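Local coordinates for protein glyoxalase 3 (Candida albicans, PDB 4LRU) that converts methylglyoxal to D-lactate in a single glutathione-independent step, detoxifying the methylglyoxal that the cell itself produces, at residues A[107-110]-A[111-114]; A[178-182]-A[183-187]. All coordinates share one frame; numbering follows the deposited sequence. Where two conformers were deposited one is given.

Contact 1. Residues A[107-110]-A[111-114]; sequences AGHG and TLFD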
loop_
_atom_site.group_PDB
_atom_site.type_symbol
_atom_site.label_atom_id
_atom_site.label_comp_id
_atom_site.label_asym_id
_atom_site.label_seq_id
_atom_site.Cartn_x
_atom_site.Cartn_y
_atom_site.Cartn_z
ATOM N N ALA A 107 -2.402 -2.695 -0.420
ATOM C CA ALA A 107 -2.620 -3.121 -1.786
ATOM C C ALA A 107 -3.588 -4.284 -1.911
ATOM O O ALA A 107 -4.712 -4.217 -1.403
ATOM C CB ALA A 107 -1.295 -3.368 -2.484
ATOM N N GLY A 108 -3.179 -5.326 -2.624
ATOM C CA GLY A 108 -4.099 -6.120 -3.403
ATOM C C GLY A 108 -3.958 -5.717 -4.849
ATOM O O GLY A 108 -3.590 -4.582 -5.134
ATOM N N HIS A 109 -4.241 -6.639 -5.762
ATOM C CA HIS A 109 -4.014 -6.392 -7.186
ATOM C C HIS A 109 -4.856 -5.222 -7.714
ATOM O O HIS A 109 -4.533 -4.644 -8.745
ATOM C CB HIS A 109 -4.299 -7.650 -7.999
ATOM C CG HIS A 109 -3.190 -8.659 -7.976
ATOM N ND1 HIS A 109 -3.040 -9.581 -6.959
ATOM C CD2 HIS A 109 -2.185 -8.904 -8.854
ATOM C CE1 HIS A 109 -1.990 -10.345 -7.211
ATOM N NE2 HIS A 109 -1.458 -9.959 -8.356
ATOM N N GLY A 110 -5.918 -4.858 -7.010
ATOM C CA GLY A 110 -6.733 -3.715 -7.434
ATOM C C GLY A 110 -5.882 -2.469 -7.646
ATOM O O GLY A 110 -6.158 -1.650 -8.540
ATOM N N THR A 111 -4.840 -2.298 -6.840
ATOM C CA THR A 111 -3.997 -1.104 -6.942
ATOM C C THR A 111 -3.373 -0.907 -8.334
ATOM O O THR A 111 -3.047 0.220 -8.711
ATOM C CB THR A 111 -2.820 -1.115 -5.939
ATOM O OG1 THR A 111 -2.009 -2.273 -6.167
ATOM C CG2 THR A 111 -3.306 -1.102 -4.521
ATOM N N LEU A 112 -3.170 -1.998 -9.073
ATOM C CA LEU A 112 -2.611 -1.934 -10.411
ATOM C C LEU A 112 -3.486 -1.096 -11.322
ATOM O O LEU A 112 -2.997 -0.524 -12.300
ATOM C CB LEU A 112 -2.467 -3.336 -11.002
ATOM C CG LEU A 112 -1.448 -4.219 -10.272
ATOM C CD1 LEU A 112 -1.598 -5.663 -10.701
ATOM C CD2 LEU A 112 -0.019 -3.738 -10.510
ATOM N N PHE A 113 -4.778 -1.053 -11.005
ATOM C CA PHE A 113 -5.752 -0.386 -11.865
ATOM C C PHE A 113 -5.873 1.102 -11.554
ATOM O O PHE A 113 -5.980 1.926 -12.475
ATOM C CB PHE A 113 -7.122 -1.062 -11.773
ATOM C CG PHE A 113 -7.152 -2.449 -12.365
ATOM C CD1 PHE A 113 -6.786 -3.551 -11.605
ATOM C CD2 PHE A 113 -7.545 -2.650 -13.675
ATOM C CE1 PHE A 113 -6.810 -4.818 -12.143
ATOM C CE2 PHE A 113 -7.584 -3.926 -14.227
ATOM C CZ PHE A 113 -7.223 -5.013 -13.453
ATOM N N ASP A 114 -5.889 1.458 -10.272
ATOM C CA ASP A 114 -6.140 2.839 -9.892
ATOM C C ASP A 114 -4.954 3.637 -9.379
ATOM O O ASP A 114 -4.855 4.833 -9.657
ATOM C CB ASP A 114 -7.350 2.967 -8.976
ATOM C CG ASP A 114 -7.140 2.337 -7.610
ATOM O OD1 ASP A 114 -6.310 1.404 -7.472
ATOM O OD2 ASP A 114 -7.846 2.769 -6.686
#

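Contact 2. Residues A[178-182]-A[183-187]; sequences DIMKK and GNLLT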
loop_
_atom_site.group_PDB
_atom_site.type_symbol
_atom_site.label_atom_id
_atom_site.label_comp_id
_atom_site.label_asym_id
_atom_site.label_seq_id
_atom_site.Cartn_x
_atom_site.Cartn_y
_atom_site.Cartn_z
ATOM N N ASP A 178 -0.667 -13.288 -17.306
ATOM C CA ASP A 178 -1.184 -12.999 -18.650
ATOM C C ASP A 178 -2.234 -11.895 -18.590
ATOM O O ASP A 178 -2.274 -11.011 -19.454
ATOM C CB ASP A 178 -1.805 -14.247 -19.274
ATOM C CG ASP A 178 -0.802 -15.350 -19.490
ATOM O OD1 ASP A 178 0.410 -15.041 -19.601
ATOM O OD2 ASP A 178 -1.231 -16.522 -19.564
ATOM N N ILE A 179 -3.075 -11.959 -17.565
ATOM C CA ILE A 179 -4.047 -10.902 -17.286
ATOM C C ILE A 179 -3.356 -9.547 -17.204
ATOM O O ILE A 179 -3.794 -8.576 -17.818
ATOM C CB ILE A 179 -4.825 -11.192 -15.987
ATOM C CG1 ILE A 179 -5.800 -12.353 -16.216
ATOM C CG2 ILE A 179 -5.573 -9.952 -15.516
ATOM C CD1 ILE A 179 -6.266 -13.033 -14.948
ATOM N N MET A 180 -2.253 -9.488 -16.464
ATOM C CA MET A 180 -1.526 -8.242 -16.279
ATOM C C MET A 180 -0.913 -7.724 -17.582
ATOM O O MET A 180 -0.995 -6.537 -17.883
ATOM C CB MET A 180 -0.433 -8.418 -15.209
ATOM C CG MET A 180 -0.992 -8.553 -13.804
ATOM S SD MET A 180 0.243 -8.735 -12.497
ATOM C CE MET A 180 1.163 -7.209 -12.648
ATOM N N LYS A 181 -0.337 -8.624 -18.372
ATOM C CA LYS A 181 0.340 -8.228 -19.600
ATOM C C LYS A 181 -0.660 -7.712 -20.632
ATOM O O LYS A 181 -0.349 -6.815 -21.416
ATOM C CB LYS A 181 1.123 -9.411 -20.168
ATOM C CG LYS A 181 2.105 -10.021 -19.178
ATOM C CD LYS A 181 3.481 -9.383 -19.282
ATOM C CE LYS A 181 4.351 -9.738 -18.085
ATOM N NZ LYS A 181 3.894 -9.049 -16.847
ATOM N N LYS A 182 -1.861 -8.277 -20.618
ATOM C CA LYS A 182 -2.899 -7.888 -21.556
ATOM C C LYS A 182 -3.488 -6.540 -21.162
ATOM O O LYS A 182 -3.918 -5.775 -22.015
ATOM C CB LYS A 182 -3.994 -8.949 -21.554
ATOM C CG LYS A 182 -4.930 -8.887 -22.746
ATOM C CD LYS A 182 -6.083 -9.862 -22.571
ATOM C CE LYS A 182 -7.376 -9.310 -23.152
ATOM N NZ LYS A 182 -8.573 -9.946 -22.535
ATOM N N GLY A 183 -3.507 -6.253 -19.863
ATOM C CA GLY A 183 -4.071 -5.001 -19.357
ATOM C C GLY A 183 -3.061 -3.878 -19.232
ATOM O O GLY A 183 -3.381 -2.809 -18.717
ATOM N N ASN A 184 -1.826 -4.130 -19.660
ATOM C CA ASN A 184 -0.744 -3.167 -19.485
ATOM C C ASN A 184 -0.612 -2.806 -18.027
ATOM O O ASN A 184 -0.373 -1.653 -17.681
ATOM C CB ASN A 184 -1.014 -1.900 -20.300
ATOM C CG ASN A 184 -0.812 -2.113 -21.778
ATOM O OD1 ASN A 184 -1.755 -2.021 -22.569
ATOM N ND2 ASN A 184 0.423 -2.414 -22.161
ATOM N N LEU A 185 -0.822 -3.793 -17.163
ATOM C CA LEU A 185 -0.608 -3.611 -15.739
ATOM C C LEU A 185 0.828 -3.984 -15.386
ATOM O O LEU A 185 1.250 -5.106 -15.610
ATOM C CB LEU A 185 -1.565 -4.496 -14.947
ATOM C CG LEU A 185 -3.053 -4.367 -15.285
ATOM C CD1 LEU A 185 -3.857 -5.267 -14.365
ATOM C CD2 LEU A 185 -3.527 -2.929 -15.150
ATOM N N LEU A 186 1.576 -3.042 -14.838
ATOM C CA LEU A 186 3.011 -3.238 -14.666
ATOM C C LEU A 186 3.286 -3.913 -13.337
ATOM O O LEU A 186 2.734 -3.521 -12.313
ATOM C CB LEU A 186 3.751 -1.906 -14.711
ATOM C CG LEU A 186 3.716 -1.135 -16.032
ATOM C CD1 LEU A 186 4.626 0.076 -15.914
ATOM C CD2 LEU A 186 4.122 -2.008 -17.203
ATOM N N THR A 187 4.161 -4.915 -13.361
ATOM C CA THR A 187 4.684 -5.472 -12.126
ATOM C C THR A 187 5.525 -4.422 -11.426
ATOM O O THR A 187 5.926 -3.434 -12.024
ATOM C CB THR A 187 5.583 -6.697 -12.370
ATOM O OG1 THR A 187 6.759 -6.293 -13.084
ATOM C CG2 THR A 187 4.845 -7.752 -13.143
HETATM O O HOH W 1 3.043 -6.565 -16.829
#

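Contact 1. Residues A[107-110]-A[111-114]
Thr111 grips the carbonyl of Gly108 twice. Its hydroxyl OG1 donates to Gly108 O over 3.0 Å, approaching nearly along the C=O axis (163°). Its backbone N reaches the same oxygen at 3.1 Å, from above the carbonyl plane and with an almost straight N-H. The side-chain torsion (chi1 59°) tucks OG1 between Thr111's own N and carbonyl carbon, where it faces back to Gly108. The same torsion turns CG2 to Ala107, whose CA it meets at 3.5 Å. His140 O, outside the turn, is a weak second partner of the hydroxyl and competes for its one proton. Gly108 has a positive phi (102°), a backbone shape that glycine adopts readily.

Gly110 contributes backbone alone. Its O accepts the N-H of Phe113 at 2.9 Å, again from above the carbonyl plane. The Phe113 ring brings an edge to this oxygen, with CD1 3.7 Å from Gly110 O, and stacks on Tyr14. Asp114 OD1 also lies close to Gly110 O, but both are acceptors; the carboxylate is instead held by Thr12 and Ser13.

His109 continues the pattern, its O accepting from Leu112 N at 3.0 Å. Its imidazole runs beside the Leu112 side chain, the two pointing the same way, with CD2 obliquely 3.8 Å from Leu112 CD1. Its NE2 is hydrogen-bonded to Glu171 OE1, and the ring meets His140 and Phe18. Three successive bonds from residue i+3 back to residue i thus wind the loop into helix 111-114 at the C-terminal end of strand 102-105, a central parallel strand of the mixed sheet, where the inferred active site of this DJ-1 superfamily enzyme lies.

Contact 2. Residues A[178-182]-A[183-187]
The flat groups that meet the loop are two backbone carbonyls, those of Ile179 and Met180, and Gly183 and Leu185 bring their N-H groups to them somewhat tilted from the carbonyl planes. Gly183 N lies 3.1 Å from Ile179 O and 23° off the plane of that group. Leu185 N lies 2.8 Å from Met180 O with a similar small tilt, and its N-H points more directly at the oxygen. Gly183 N adds a weak second bond to Met180 O, so that this last-turn carbonyl has two backbone donors.

Between Gly183 and Leu185, Asn184 adopts a positive phi of 56° and leaves the helical path. The result is a Schellman motif closing helix 177-182, and the apolar contact that commonly accompanies it is present: Met180 CB and Leu185 CB sit 4.1 Å apart, with the CB of Leu185 directed back over the last turn and also packed on Met180 O.

Beyond CB the methionine runs extended as far as the sulfur and then bends (chi3 61°), which carries CE toward the departing loop. That methyl rests 3.6 Å from Leu185 O and 3.8 Å from Thr187 CG2, the Met180 and Thr187 side chains crossing at about a right angle. Lys181 folds toward the same place; in one of its two conformers NZ donates to a water 2.6 Å away, which in turn donates to Leu185 O. Because a second conformer was modelled, this bridge is probably not always formed. Thr187 then caps the start of helix 188-195 with its side chain, while its own N is bonded by Gln190 OE1, as the N3 residue does in a capping box.

Contact 1 is buried, its centre about 9 Å from the centre of the chain, and starts a helix after a strand of the main sheet; contact 2, its centre about 19 Å from the same point, is partly exposed and ends one helix just before the next. Turns closed by i+3-to-i hydrogen bonds and a threonine hydroxyl shape 107-114, whereas 178-187 relies on a positive-phi reversal, methionine-leucine packing and a water-mediated lysine contact. They touch through apolar groups of helix 111-114: Leu112 CD1 lies 3.7 Å from Met180 CE, and Phe113 CZ 3.5 Å from Leu185 CD1. Both reach Glu171, by a hydrogen bond from His109 and by proximity of the Met180 side chain.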